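PDB 7C6O: cobalamin biosynthesis protein CobN from Mycobacterium tuberculosis, which forms the catalytic subunit of cobaltochelatase, the enzyme that inserts cobalt into the corrin ring at the expense of ATP in cobalamin biosynthesis. Local coordinates for residues E630-E635 with P648-Q653; A1145-L1150 with Q1170-D1175; L714-A719 with S827-L832; R722-F727 with S852-E857. All coordinates share one frame; numbering follows the deposited sequence.

Contact 1. Residues E630-E635 with P648-Q653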
loop_
_atom_site.group_PDB
_atom_site.type_symbol
_atom_site.label_atom_id
_atom_site.label_comp_id
_atom_site.label_asym_id
_atom_site.label_seq_id
_atom_site.Cartn_x
_atom_site.Cartn_y
_atom_site.Cartn_z
ATOM N N GLU A 630 40.548 -9.660 -0.634
ATOM C CA GLU A 630 40.433 -9.963 -2.056
ATOM C C GLU A 630 41.800 -10.222 -2.678
ATOM O O GLU A 630 41.976 -11.180 -3.442
ATOM C CB GLU A 630 39.728 -8.797 -2.752
ATOM C CG GLU A 630 39.278 -9.037 -4.173
ATOM C CD GLU A 630 38.379 -7.917 -4.665
ATOM O OE1 GLU A 630 38.554 -6.768 -4.203
ATOM O OE2 GLU A 630 37.487 -8.183 -5.493
ATOM N N GLN A 631 42.787 -9.391 -2.342
ATOM C CA GLN A 631 44.127 -9.559 -2.895
ATOM C C GLN A 631 44.768 -10.855 -2.412
ATOM O O GLN A 631 45.427 -11.558 -3.188
ATOM C CB GLN A 631 44.996 -8.357 -2.524
ATOM C CG GLN A 631 44.394 -7.013 -2.913
ATOM C CD GLN A 631 45.112 -5.836 -2.273
ATOM O OE1 GLN A 631 46.131 -6.002 -1.600
ATOM N NE2 GLN A 631 44.577 -4.637 -2.478
ATOM N N LEU A 632 44.587 -11.188 -1.130
ATOM C CA LEU A 632 45.180 -12.414 -0.603
ATOM C C LEU A 632 44.508 -13.652 -1.188
ATOM O O LEU A 632 45.172 -14.670 -1.422
ATOM C CB LEU A 632 45.102 -12.429 0.923
ATOM C CG LEU A 632 45.972 -11.408 1.663
ATOM C CD1 LEU A 632 45.850 -11.589 3.172
ATOM C CD2 LEU A 632 47.422 -11.517 1.224
ATOM N N LEU A 633 43.192 -13.589 -1.427
ATOM C CA LEU A 633 42.501 -14.717 -2.049
ATOM C C LEU A 633 43.035 -14.988 -3.449
ATOM O O LEU A 633 43.245 -16.147 -3.828
ATOM C CB LEU A 633 40.993 -14.458 -2.103
ATOM C CG LEU A 633 40.237 -14.402 -0.776
ATOM C CD1 LEU A 633 38.747 -14.223 -1.020
ATOM C CD2 LEU A 633 40.505 -15.648 0.049
ATOM N N ASP A 634 43.246 -13.931 -4.240
ATOM C CA ASP A 634 43.847 -14.106 -5.558
ATOM C C ASP A 634 45.228 -14.737 -5.451
ATOM O O ASP A 634 45.570 -15.640 -6.224
ATOM C CB ASP A 634 43.935 -12.766 -6.286
ATOM C CG ASP A 634 42.577 -12.175 -6.590
ATOM O OD1 ASP A 634 41.573 -12.921 -6.543
ATOM O OD2 ASP A 634 42.517 -10.963 -6.885
ATOM N N GLU A 635 46.036 -14.271 -4.497
ATOM C CA GLU A 635 47.354 -14.861 -4.295
ATOM C C GLU A 635 47.243 -16.324 -3.881
ATOM O O GLU A 635 48.040 -17.163 -4.317
ATOM C CB GLU A 635 48.128 -14.059 -3.248
ATOM C CG GLU A 635 49.549 -14.544 -3.010
ATOM C CD GLU A 635 50.327 -13.626 -2.084
ATOM O OE1 GLU A 635 49.790 -12.562 -1.708
ATOM O OE2 GLU A 635 51.476 -13.969 -1.732
ATOM N N PRO A 648 50.329 -23.268 3.105
ATOM C CA PRO A 648 50.216 -22.929 4.536
ATOM C C PRO A 648 50.601 -21.495 4.864
ATOM O O PRO A 648 49.984 -20.884 5.745
ATOM C CB PRO A 648 51.156 -23.940 5.203
ATOM C CG PRO A 648 51.116 -25.113 4.304
ATOM C CD PRO A 648 51.035 -24.550 2.913
ATOM N N ALA A 649 51.598 -20.935 4.174
ATOM C CA ALA A 649 52.033 -19.575 4.480
ATOM C C ALA A 649 50.964 -18.553 4.109
ATOM O O ALA A 649 50.666 -17.643 4.890
ATOM C CB ALA A 649 53.345 -19.268 3.758
ATOM N N ILE A 650 50.376 -18.685 2.917
ATOM C CA ILE A 650 49.344 -17.736 2.515
ATOM C C ILE A 650 48.060 -17.976 3.303
ATOM O O ILE A 650 47.307 -17.033 3.576
ATOM C CB ILE A 650 49.114 -17.801 0.991
ATOM C CG1 ILE A 650 48.130 -16.716 0.544
ATOM C CG2 ILE A 650 48.628 -19.176 0.567
ATOM C CD1 ILE A 650 48.607 -15.306 0.831
ATOM N N ARG A 651 47.796 -19.227 3.699
ATOM C CA ARG A 651 46.661 -19.499 4.576
ATOM C C ARG A 651 46.807 -18.764 5.904
ATOM O O ARG A 651 45.827 -18.227 6.435
ATOM C CB ARG A 651 46.518 -21.002 4.824
ATOM C CG ARG A 651 46.047 -21.833 3.634
ATOM C CD ARG A 651 45.822 -23.280 4.070
ATOM N NE ARG A 651 45.506 -24.180 2.961
ATOM C CZ ARG A 651 46.252 -25.222 2.606
ATOM N NH1 ARG A 651 47.362 -25.506 3.273
ATOM N NH2 ARG A 651 45.884 -25.986 1.585
ATOM N N GLN A 652 48.024 -18.733 6.457
ATOM C CA GLN A 652 48.248 -18.020 7.711
ATOM C C GLN A 652 48.019 -16.524 7.543
ATOM O O GLN A 652 47.438 -15.878 8.424
ATOM C CB GLN A 652 49.663 -18.286 8.230
ATOM C CG GLN A 652 49.891 -19.696 8.751
ATOM C CD GLN A 652 51.293 -19.899 9.298
ATOM O OE1 GLN A 652 52.097 -18.968 9.344
ATOM N NE2 GLN A 652 51.592 -21.125 9.713
ATOM N N GLN A 653 48.482 -15.953 6.426
ATOM C CA GLN A 653 48.228 -14.539 6.156
ATOM C C GLN A 653 46.735 -14.248 6.100
ATOM O O GLN A 653 46.270 -13.235 6.640
ATOM C CB GLN A 653 48.882 -14.118 4.842
ATOM C CG GLN A 653 50.394 -14.044 4.860
ATOM C CD GLN A 653 50.944 -13.507 3.552
ATOM O OE1 GLN A 653 50.620 -12.392 3.140
ATOM N NE2 GLN A 653 51.765 -14.307 2.882
HETATM O O HOH W 1 51.167 -11.729 0.424
HETATM O O HOH W 2 52.915 -14.370 0.466
#

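Contact 2. Residues A1145-L1150 with Q1170-D1175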
loop_
_atom_site.group_PDB
_atom_site.type_symbol
_atom_site.label_atom_id
_atom_site.label_comp_id
_atom_site.label_asym_id
_atom_site.label_seq_id
_atom_site.Cartn_x
_atom_site.Cartn_y
_atom_site.Cartn_z
ATOM N N ALA A 1145 19.570 7.672 11.660
ATOM C CA ALA A 1145 18.522 6.657 11.673
ATOM C C ALA A 1145 19.120 5.259 11.665
ATOM O O ALA A 1145 18.614 4.354 12.340
ATOM C CB ALA A 1145 17.585 6.845 10.480
ATOM N N THR A 1146 20.209 5.067 10.910
ATOM C CA THR A 1146 20.876 3.770 10.878
ATOM C C THR A 1146 21.346 3.358 12.268
ATOM O O THR A 1146 21.214 2.192 12.653
ATOM C CB THR A 1146 22.050 3.809 9.897
ATOM O OG1 THR A 1146 21.558 4.043 8.570
ATOM C CG2 THR A 1146 22.820 2.493 9.918
ATOM N N VAL A 1147 21.883 4.305 13.043
ATOM C CA VAL A 1147 22.287 3.989 14.412
ATOM C C VAL A 1147 21.081 3.546 15.232
ATOM O O VAL A 1147 21.151 2.567 15.986
ATOM C CB VAL A 1147 23.001 5.192 15.056
ATOM C CG1 VAL A 1147 23.309 4.903 16.515
ATOM C CG2 VAL A 1147 24.281 5.522 14.296
ATOM N N ASP A 1148 19.957 4.250 15.087
ATOM C CA ASP A 1148 18.761 3.911 15.855
ATOM C C ASP A 1148 18.222 2.537 15.476
ATOM O O ASP A 1148 17.775 1.779 16.344
ATOM C CB ASP A 1148 17.681 4.974 15.647
ATOM C CG ASP A 1148 17.916 6.231 16.470
ATOM O OD1 ASP A 1148 18.764 6.208 17.385
ATOM O OD2 ASP A 1148 17.244 7.247 16.194
ATOM N N TYR A 1149 18.246 2.200 14.185
ATOM C CA TYR A 1149 17.646 0.946 13.747
ATOM C C TYR A 1149 18.550 -0.239 14.055
ATOM O O TYR A 1149 18.061 -1.321 14.392
ATOM C CB TYR A 1149 17.312 1.017 12.255
ATOM C CG TYR A 1149 16.406 2.182 11.906
ATOM C CD1 TYR A 1149 15.559 2.739 12.860
ATOM C CD2 TYR A 1149 16.408 2.736 10.630
ATOM C CE1 TYR A 1149 14.739 3.809 12.554
ATOM C CE2 TYR A 1149 15.585 3.808 10.315
ATOM C CZ TYR A 1149 14.756 4.338 11.281
ATOM O OH TYR A 1149 13.938 5.404 10.976
ATOM N N LEU A 1150 19.869 -0.054 13.957
ATOM C CA LEU A 1150 20.785 -1.069 14.463
ATOM C C LEU A 1150 20.585 -1.281 15.958
ATOM O O LEU A 1150 20.568 -2.422 16.433
ATOM C CB LEU A 1150 22.232 -0.674 14.164
ATOM C CG LEU A 1150 22.675 -0.799 12.707
ATOM C CD1 LEU A 1150 24.102 -0.294 12.545
ATOM C CD2 LEU A 1150 22.557 -2.242 12.229
ATOM N N GLN A 1170 33.339 5.377 15.940
ATOM C CA GLN A 1170 34.480 6.079 15.365
ATOM C C GLN A 1170 34.133 6.686 14.009
ATOM O O GLN A 1170 34.454 7.850 13.742
ATOM C CB GLN A 1170 35.673 5.127 15.246
ATOM C CG GLN A 1170 36.911 5.762 14.645
ATOM C CD GLN A 1170 37.388 6.964 15.434
ATOM O OE1 GLN A 1170 37.347 6.973 16.665
ATOM N NE2 GLN A 1170 37.841 7.992 14.726
ATOM N N ARG A 1171 33.473 5.915 13.141
ATOM C CA ARG A 1171 33.228 6.390 11.782
ATOM C C ARG A 1171 32.174 7.491 11.750
ATOM O O ARG A 1171 32.302 8.457 10.989
ATOM C CB ARG A 1171 32.804 5.230 10.877
ATOM C CG ARG A 1171 33.852 4.139 10.713
ATOM C CD ARG A 1171 35.149 4.701 10.170
ATOM N NE ARG A 1171 35.041 5.098 8.770
ATOM C CZ ARG A 1171 35.895 5.914 8.161
ATOM N NH1 ARG A 1171 36.915 6.432 8.834
ATOM N NH2 ARG A 1171 35.726 6.220 6.882
ATOM N N TYR A 1172 31.120 7.363 12.557
ATOM C CA TYR A 1172 29.992 8.283 12.473
ATOM C C TYR A 1172 30.170 9.523 13.339
ATOM O O TYR A 1172 29.825 10.631 12.910
ATOM C CB TYR A 1172 28.693 7.578 12.884
ATOM C CG TYR A 1172 28.038 6.737 11.807
ATOM C CD1 TYR A 1172 28.782 6.153 10.792
ATOM C CD2 TYR A 1172 26.664 6.538 11.809
ATOM C CE1 TYR A 1172 28.173 5.388 9.809
ATOM C CE2 TYR A 1172 26.046 5.775 10.832
ATOM C CZ TYR A 1172 26.804 5.203 9.837
ATOM O OH TYR A 1172 26.182 4.444 8.873
ATOM N N VAL A 1173 30.699 9.366 14.549
ATOM C CA VAL A 1173 30.623 10.391 15.583
ATOM C C VAL A 1173 31.981 11.036 15.849
ATOM O O VAL A 1173 32.094 12.262 15.904
ATOM C CB VAL A 1173 30.021 9.810 16.880
ATOM C CG1 VAL A 1173 29.905 10.888 17.954
ATOM C CG2 VAL A 1173 28.662 9.187 16.592
ATOM N N LEU A 1174 33.021 10.223 16.022
ATOM C CA LEU A 1174 34.320 10.747 16.432
ATOM C C LEU A 1174 35.203 11.148 15.256
ATOM O O LEU A 1174 36.074 12.011 15.414
ATOM C CB LEU A 1174 35.052 9.718 17.299
ATOM C CG LEU A 1174 34.337 9.339 18.601
ATOM C CD1 LEU A 1174 35.175 8.359 19.413
ATOM C CD2 LEU A 1174 34.001 10.580 19.422
ATOM N N ASP A 1175 34.995 10.547 14.085
ATOM C CA ASP A 1175 35.759 10.913 12.899
ATOM C C ASP A 1175 35.625 12.404 12.615
ATOM O O ASP A 1175 34.515 12.940 12.569
ATOM C CB ASP A 1175 35.274 10.101 11.699
ATOM C CG ASP A 1175 35.992 10.469 10.420
ATOM O OD1 ASP A 1175 37.187 10.128 10.291
ATOM O OD2 ASP A 1175 35.361 11.096 9.541
#

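Contact 3. Residues L714-A719 with S827-L832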
loop_
_atom_site.group_PDB
_atom_site.type_symbol
_atom_site.label_atom_id
_atom_site.label_comp_id
_atom_site.label_asym_id
_atom_site.label_seq_id
_atom_site.Cartn_x
_atom_site.Cartn_y
_atom_site.Cartn_z
ATOM N N LEU A 714 24.721 6.005 -15.615
ATOM C CA LEU A 714 25.351 4.747 -16.004
ATOM C C LEU A 714 25.186 3.687 -14.919
ATOM O O LEU A 714 24.788 2.552 -15.201
ATOM C CB LEU A 714 26.830 4.986 -16.316
ATOM C CG LEU A 714 27.768 3.781 -16.424
ATOM C CD1 LEU A 714 27.305 2.816 -17.494
ATOM C CD2 LEU A 714 29.190 4.245 -16.708
ATOM N N ASP A 715 25.480 4.047 -13.666
ATOM C CA ASP A 715 25.359 3.090 -12.569
ATOM C C ASP A 715 23.918 2.634 -12.379
ATOM O O ASP A 715 23.660 1.447 -12.144
ATOM C CB ASP A 715 25.895 3.700 -11.274
ATOM C CG ASP A 715 27.409 3.649 -11.186
ATOM O OD1 ASP A 715 27.989 2.576 -11.456
ATOM O OD2 ASP A 715 28.018 4.685 -10.846
ATOM N N LEU A 716 22.963 3.561 -12.466
ATOM C CA LEU A 716 21.565 3.190 -12.270
ATOM C C LEU A 716 21.072 2.280 -13.387
ATOM O O LEU A 716 20.398 1.276 -13.125
ATOM C CB LEU A 716 20.702 4.446 -12.165
ATOM C CG LEU A 716 19.217 4.237 -11.867
ATOM C CD1 LEU A 716 19.034 3.380 -10.626
ATOM C CD2 LEU A 716 18.528 5.580 -11.695
ATOM N N VAL A 717 21.405 2.605 -14.640
ATOM C CA VAL A 717 21.011 1.746 -15.754
ATOM C C VAL A 717 21.636 0.364 -15.606
ATOM O O VAL A 717 20.970 -0.658 -15.819
ATOM C CB VAL A 717 21.387 2.399 -17.097
ATOM C CG1 VAL A 717 21.237 1.397 -18.231
ATOM C CG2 VAL A 717 20.512 3.618 -17.351
ATOM N N LEU A 718 22.918 0.308 -15.232
ATOM C CA LEU A 718 23.571 -0.977 -14.990
ATOM C C LEU A 718 22.821 -1.794 -13.946
ATOM O O LEU A 718 22.621 -3.003 -14.118
ATOM C CB LEU A 718 25.017 -0.761 -14.545
ATOM C CG LEU A 718 26.122 -0.776 -15.598
ATOM C CD1 LEU A 718 27.453 -0.429 -14.949
ATOM C CD2 LEU A 718 26.190 -2.137 -16.273
ATOM N N ALA A 719 22.400 -1.152 -12.853
ATOM C CA ALA A 719 21.669 -1.870 -11.813
ATOM C C ALA A 719 20.326 -2.371 -12.328
ATOM O O ALA A 719 19.913 -3.496 -12.020
ATOM C CB ALA A 719 21.473 -0.973 -10.592
ATOM N N SER A 827 9.708 -1.979 -7.641
ATOM C CA SER A 827 11.125 -1.656 -7.743
ATOM C C SER A 827 11.601 -1.819 -9.176
ATOM O O SER A 827 11.481 -2.920 -9.736
ATOM C CB SER A 827 11.944 -2.549 -6.821
ATOM O OG SER A 827 13.329 -2.445 -7.120
ATOM N N PRO A 828 12.163 -0.779 -9.799
ATOM C CA PRO A 828 12.770 -0.954 -11.126
ATOM C C PRO A 828 14.069 -1.743 -11.098
ATOM O O PRO A 828 14.652 -1.983 -12.161
ATOM C CB PRO A 828 13.005 0.490 -11.592
ATOM C CG PRO A 828 13.201 1.253 -10.319
ATOM C CD PRO A 828 12.297 0.601 -9.299
ATOM N N LEU A 829 14.542 -2.139 -9.917
ATOM C CA LEU A 829 15.708 -2.999 -9.774
ATOM C C LEU A 829 15.344 -4.478 -9.738
ATOM O O LEU A 829 16.243 -5.324 -9.713
ATOM C CB LEU A 829 16.483 -2.636 -8.503
ATOM C CG LEU A 829 16.928 -1.180 -8.351
ATOM C CD1 LEU A 829 17.640 -0.980 -7.019
ATOM C CD2 LEU A 829 17.827 -0.770 -9.510
ATOM N N ARG A 830 14.053 -4.809 -9.730
ATOM C CA ARG A 830 13.592 -6.190 -9.692
ATOM C C ARG A 830 12.971 -6.609 -11.023
ATOM O O ARG A 830 12.028 -7.403 -11.057
ATOM C CB ARG A 830 12.601 -6.384 -8.545
ATOM C CG ARG A 830 12.534 -7.800 -7.979
ATOM C CD ARG A 830 11.518 -7.866 -6.845
ATOM N NE ARG A 830 11.564 -9.119 -6.092
ATOM C CZ ARG A 830 10.688 -10.111 -6.230
ATOM N NH1 ARG A 830 9.696 -10.011 -7.106
ATOM N NH2 ARG A 830 10.806 -11.209 -5.494
ATOM N N GLY A 831 13.493 -6.078 -12.127
ATOM C CA GLY A 831 13.013 -6.458 -13.442
ATOM C C GLY A 831 11.643 -5.925 -13.789
ATOM O O GLY A 831 10.916 -6.557 -14.563
ATOM N N LEU A 832 11.267 -4.773 -13.241
ATOM C CA LEU A 832 9.935 -4.197 -13.422
ATOM C C LEU A 832 10.088 -2.781 -13.978
ATOM O O LEU A 832 9.825 -1.793 -13.285
ATOM C CB LEU A 832 9.157 -4.202 -12.089
ATOM C CG LEU A 832 9.061 -5.545 -11.363
ATOM C CD1 LEU A 832 8.475 -5.365 -9.968
ATOM C CD2 LEU A 832 8.229 -6.534 -12.163
HETATM O O HOH W 3 18.802 -5.351 -10.322
#

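Contact 4. Residues R722-F727 with S852-E857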
loop_
_atom_site.group_PDB
_atom_site.type_symbol
_atom_site.label_atom_id
_atom_site.label_comp_id
_atom_site.label_asym_id
_atom_site.label_seq_id
_atom_site.Cartn_x
_atom_site.Cartn_y
_atom_site.Cartn_z
ATOM N N ARG A 722 20.696 -5.475 -14.623
ATOM C CA ARG A 722 21.244 -6.708 -14.069
ATOM C C ARG A 722 20.170 -7.774 -13.900
ATOM O O ARG A 722 20.464 -8.972 -13.994
ATOM C CB ARG A 722 21.932 -6.432 -12.731
ATOM C CG ARG A 722 22.762 -7.603 -12.227
ATOM C CD ARG A 722 23.251 -7.389 -10.806
ATOM N NE ARG A 722 24.280 -6.357 -10.710
ATOM C CZ ARG A 722 24.887 -6.024 -9.575
ATOM N NH1 ARG A 722 24.566 -6.642 -8.445
ATOM N NH2 ARG A 722 25.814 -5.075 -9.568
ATOM N N ALA A 723 18.930 -7.367 -13.666
ATOM C CA ALA A 723 17.862 -8.319 -13.411
ATOM C C ALA A 723 17.272 -8.847 -14.711
ATOM O O ALA A 723 17.302 -8.180 -15.751
ATOM C CB ALA A 723 16.754 -7.671 -12.580
ATOM N N ARG A 724 16.746 -10.067 -14.650
ATOM C CA ARG A 724 15.925 -10.565 -15.743
ATOM C C ARG A 724 14.640 -9.745 -15.804
ATOM O O ARG A 724 14.010 -9.473 -14.775
ATOM C CB ARG A 724 15.640 -12.060 -15.563
ATOM C CG ARG A 724 14.213 -12.432 -15.177
ATOM C CD ARG A 724 14.017 -12.473 -13.667
ATOM N NE ARG A 724 12.606 -12.619 -13.315
ATOM C CZ ARG A 724 11.847 -11.637 -12.838
ATOM N NH1 ARG A 724 12.366 -10.433 -12.637
ATOM N NH2 ARG A 724 10.572 -11.861 -12.554
ATOM N N GLN A 725 14.269 -9.320 -17.005
ATOM C CA GLN A 725 13.173 -8.376 -17.162
ATOM C C GLN A 725 11.837 -9.094 -17.287
ATOM O O GLN A 725 11.670 -9.968 -18.143
ATOM C CB GLN A 725 13.404 -7.484 -18.384
ATOM C CG GLN A 725 14.703 -6.690 -18.343
ATOM C CD GLN A 725 14.773 -5.726 -17.171
ATOM O OE1 GLN A 725 13.747 -5.332 -16.607
ATOM N NE2 GLN A 725 15.988 -5.344 -16.796
ATOM N N LEU A 726 10.896 -8.726 -16.422
ATOM C CA LEU A 726 9.484 -9.019 -16.635
ATOM C C LEU A 726 8.884 -7.805 -17.332
ATOM O O LEU A 726 8.702 -6.752 -16.712
ATOM C CB LEU A 726 8.773 -9.314 -15.316
ATOM C CG LEU A 726 7.284 -9.655 -15.409
ATOM C CD1 LEU A 726 7.066 -10.945 -16.191
ATOM C CD2 LEU A 726 6.673 -9.761 -14.023
ATOM N N PHE A 727 8.610 -7.939 -18.626
ATOM C CA PHE A 727 8.159 -6.815 -19.433
ATOM C C PHE A 727 7.059 -7.295 -20.364
ATOM O O PHE A 727 7.226 -8.306 -21.053
ATOM C CB PHE A 727 9.319 -6.209 -20.232
ATOM C CG PHE A 727 8.995 -4.882 -20.857
ATOM C CD1 PHE A 727 9.110 -3.712 -20.125
ATOM C CD2 PHE A 727 8.579 -4.805 -22.175
ATOM C CE1 PHE A 727 8.812 -2.488 -20.696
ATOM C CE2 PHE A 727 8.279 -3.585 -22.752
ATOM C CZ PHE A 727 8.398 -2.425 -22.012
ATOM N N SER A 852 0.592 -14.465 -7.487
ATOM C CA SER A 852 0.679 -14.841 -8.886
ATOM C C SER A 852 1.444 -16.156 -9.021
ATOM O O SER A 852 2.026 -16.672 -8.061
ATOM C CB SER A 852 1.370 -13.746 -9.699
ATOM O OG SER A 852 2.753 -13.672 -9.387
ATOM N N ARG A 853 1.442 -16.702 -10.237
ATOM C CA ARG A 853 2.200 -17.924 -10.484
ATOM C C ARG A 853 3.695 -17.691 -10.299
ATOM O O ARG A 853 4.409 -18.564 -9.790
ATOM C CB ARG A 853 1.897 -18.457 -11.883
ATOM C CG ARG A 853 0.467 -18.949 -12.054
ATOM C CD ARG A 853 0.237 -19.537 -13.438
ATOM N NE ARG A 853 -1.112 -20.080 -13.577
ATOM C CZ ARG A 853 -1.452 -21.326 -13.263
ATOM N NH1 ARG A 853 -0.539 -22.165 -12.790
ATOM N NH2 ARG A 853 -2.703 -21.736 -13.423
ATOM N N LEU A 854 4.192 -16.515 -10.700
ATOM C CA LEU A 854 5.598 -16.203 -10.470
ATOM C C LEU A 854 5.894 -16.078 -8.981
ATOM O O LEU A 854 6.948 -16.525 -8.513
ATOM C CB LEU A 854 5.990 -14.918 -11.199
ATOM C CG LEU A 854 6.134 -14.998 -12.719
ATOM C CD1 LEU A 854 6.592 -13.656 -13.274
ATOM C CD2 LEU A 854 7.104 -16.106 -13.101
ATOM N N ALA A 855 4.982 -15.464 -8.223
ATOM C CA ALA A 855 5.173 -15.363 -6.781
ATOM C C ALA A 855 5.099 -16.728 -6.113
ATOM O O ALA A 855 5.813 -16.975 -5.134
ATOM C CB ALA A 855 4.135 -14.414 -6.178
ATOM N N TRP A 856 4.246 -17.620 -6.624
ATOM C CA TRP A 856 4.203 -18.983 -6.106
ATOM C C TRP A 856 5.556 -19.665 -6.247
ATOM O O TRP A 856 6.014 -20.343 -5.321
ATOM C CB TRP A 856 3.114 -19.784 -6.821
ATOM C CG TRP A 856 3.144 -21.249 -6.504
ATOM C CD1 TRP A 856 3.410 -22.270 -7.371
ATOM C CD2 TRP A 856 2.911 -21.856 -5.228
ATOM N NE1 TRP A 856 3.352 -23.476 -6.713
ATOM C CE2 TRP A 856 3.048 -23.249 -5.396
ATOM C CE3 TRP A 856 2.601 -21.356 -3.959
ATOM C CZ2 TRP A 856 2.882 -24.147 -4.346
ATOM C CZ3 TRP A 856 2.436 -22.250 -2.917
ATOM C CH2 TRP A 856 2.578 -23.630 -3.116
ATOM N N GLU A 857 6.203 -19.506 -7.406
ATOM C CA GLU A 857 7.537 -20.069 -7.594
ATOM C C GLU A 857 8.511 -19.526 -6.558
ATOM O O GLU A 857 9.302 -20.281 -5.981
ATOM C CB GLU A 857 8.049 -19.766 -9.003
ATOM C CG GLU A 857 7.195 -20.307 -10.132
ATOM C CD GLU A 857 7.867 -20.149 -11.482
ATOM O OE1 GLU A 857 9.114 -20.087 -11.520
ATOM O OE2 GLU A 857 7.152 -20.084 -12.503
#

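Contact 1. Residues E630-E635 with P648-Q653
Leu632 and Ile650 meet between helices 624-642 and 647-660, a helical hairpin whose axes here run antiparallel (167°) and 10.0 Å apart. Leu632 CD2 lies 4.0 Å from Ile650 CD1. That same isoleucine methyl also rests against the carboxylate of Glu635, with Ile650 CD1 3.8 Å from Glu635 CD. CG1 of Ile650 leaves anti to the backbone N (chi1 -175°), which starts the chain across the gap. Gln653 crosses Leu632 at about a right angle, and its OE1 stands 3.8 Å from Leu632 CD2.

The polar link is indirect. Water 1 donates to Glu635 OE1 at 2.7 Å and to Gln653 OE1 at 2.8 Å. Water 2 donates to Glu635 OE2 at 2.7 Å and accepts from Gln653 NE2 at the same 2.7 Å.

Further out, Leu632 also packs on Ile654 and Leu657 of the partner helix, while Arg651 makes salt bridges to Asp679 and Glu675 of helix 675-694. The chemistry is thus split between an apolar seam and a hydrated, solvent-facing edge, where the two waters serve both carboxylate oxygens and both ends of the amide, consistent with a fixed rotation of the Gln653 amide.

Contact 2. Residues A1145-L1150 with Q1170-D1175
The ring of Tyr1172 takes Val1147 obliquely: Val1147 CG2 is 3.6 Å from Tyr1172 CD2 and 3.9 Å from Tyr1172 CE2. The pair joins helices 1136-1157 and 1162-1174, successive members of the helical C-terminal part of the chain, and the valine and tyrosine side chains lie alongside one another, running opposite ways. At the far end of the ring, the methyl CG2 of Thr1146 sits 4.0 Å from Tyr1172 OH. Chi1 of -63° sets the threonine OG1 beside the backbone N and leaves CG2 opposite that N; OG1 bonds to Glu1142 O and Arg1122 NH1.

The tyrosine hydroxyl is buried yet satisfied, hydrogen-bonded to Val1123 O. Trp1128 and Met1129 of helix 1126-1132 and Met1193 of helix 1187-1203 also touch this side chain. Beyond the tyrosine, helix 1162-1174 ends in a wider pi-type turn, and Asp1175 then caps the next helix through OD2, which bonds to Asn1178 N. The pi-type turn itself is closed by Asp1175 N donating to Gln1170 O at 2.8 Å.

Contact 3. Residues L714-A719 with S827-L832
Ala719 and Leu829 bring the two backbones to 6.4 Å, measured from Ala719 CA to Leu829 CA. One side is regular helix, part of 710-722. The other is a loop in which Ser827 to Arg830 form a type I beta turn, with Arg830 N donating to Ser827 O at 3.2 Å. Inside it, Ser827 OG accepts from Leu829 N at 3.1 Å with an N-H...O angle of 145°, an ST turn that ties Leu829 N to the serine at the start of the turn. A single water spans the gap between the main chains: water 3 donates to Ala719 O at 2.7 Å and to Leu829 O at 2.6 Å, so both carbonyls are served without a direct bond between the segments.

Side-chain contact rests on one methyl. Leu829 CD2 lies 3.8 Å from Ala719 CB and, more loosely, 4.5 Å from Leu716 CD1. Leu716 and Ala719 are three residues apart and so present neighbouring surfaces of the same helix. Leu829 CG lies beside its backbone N (chi1 -55°); CD1 prolongs the chain and the other branch, CD2, turns to the alanine.

Around this, Leu716 also packs on Leu801 of helix 784-801 and Leu829 on Met617 of strand 617-619, while Leu714 and Leu718 lean on helix 750-769. Arg830, whose CB points away from helix 710-722, forms a salt bridge with Asp896 at the start of helix 896-905.

Contact 4. Residues R722-F727 with S852-E857
Leu726 and Leu854 meet end to end, joining an extended loop to the first turn of the N-capped helix 853-874. The close part of the contact is small. Leu854 CD1 sits evenly between the two branches of its partner, 4.0 Å from Leu726 CD1 and 4.0 Å from Leu726 CD2. Leu726 CG runs anti to the backbone N (chi1 -179°), which sends the isopropyl group out from the loop toward the helix. The backbones themselves stay well apart, with Leu726 CA 10.2 Å from Leu854 CA.

The rest is loose. Arg724 brings the edge of its guanidinium, near the plane, to Leu854, with NH2 4.4 Å from Leu854 CD1; since this arginine was modelled in two conformers, that approach is doubtful. Leu854 is exposed to solvent, and the two segments bury only 83 Å² together, so this is a surface contact without a hydrogen bond across it.

Each segment has firmer ties to its own surroundings. Phe727 makes an edge-to-face contact with Phe792 of helix 784-801. On the helix side, Trp856 packs against helix 896-905 and strand 907-911, and Arg853 forms a salt bridge with Asp913. The helix start is held by its cap: Ala855 N donates to Ser852 OG at 3.1 Å, nearly straight at 162°.

Contacts 3 and 4 form one neighbourhood, their centres 15 Å apart. Their segments alternate along the chain, and they touch directly: Gly831 O lies 2.9 Å from Leu726 N, a probable backbone hydrogen bond between the residue following the turn and the extended loop. Contact 1 is peripheral, its centre 49 Å from the centre of the chain. The centres of contacts 1 and 3 are 35 Å apart. The centres of contacts 1 and 2 are 32 Å apart. Contact 2, in the helical C-terminal part, comes no nearer to contact 3 than about 17 Å between nearest atoms. The sodium ion bound at Asp125 and Ser127 involves none of these segments, and no substrate or cobalt marks the catalytic pocket.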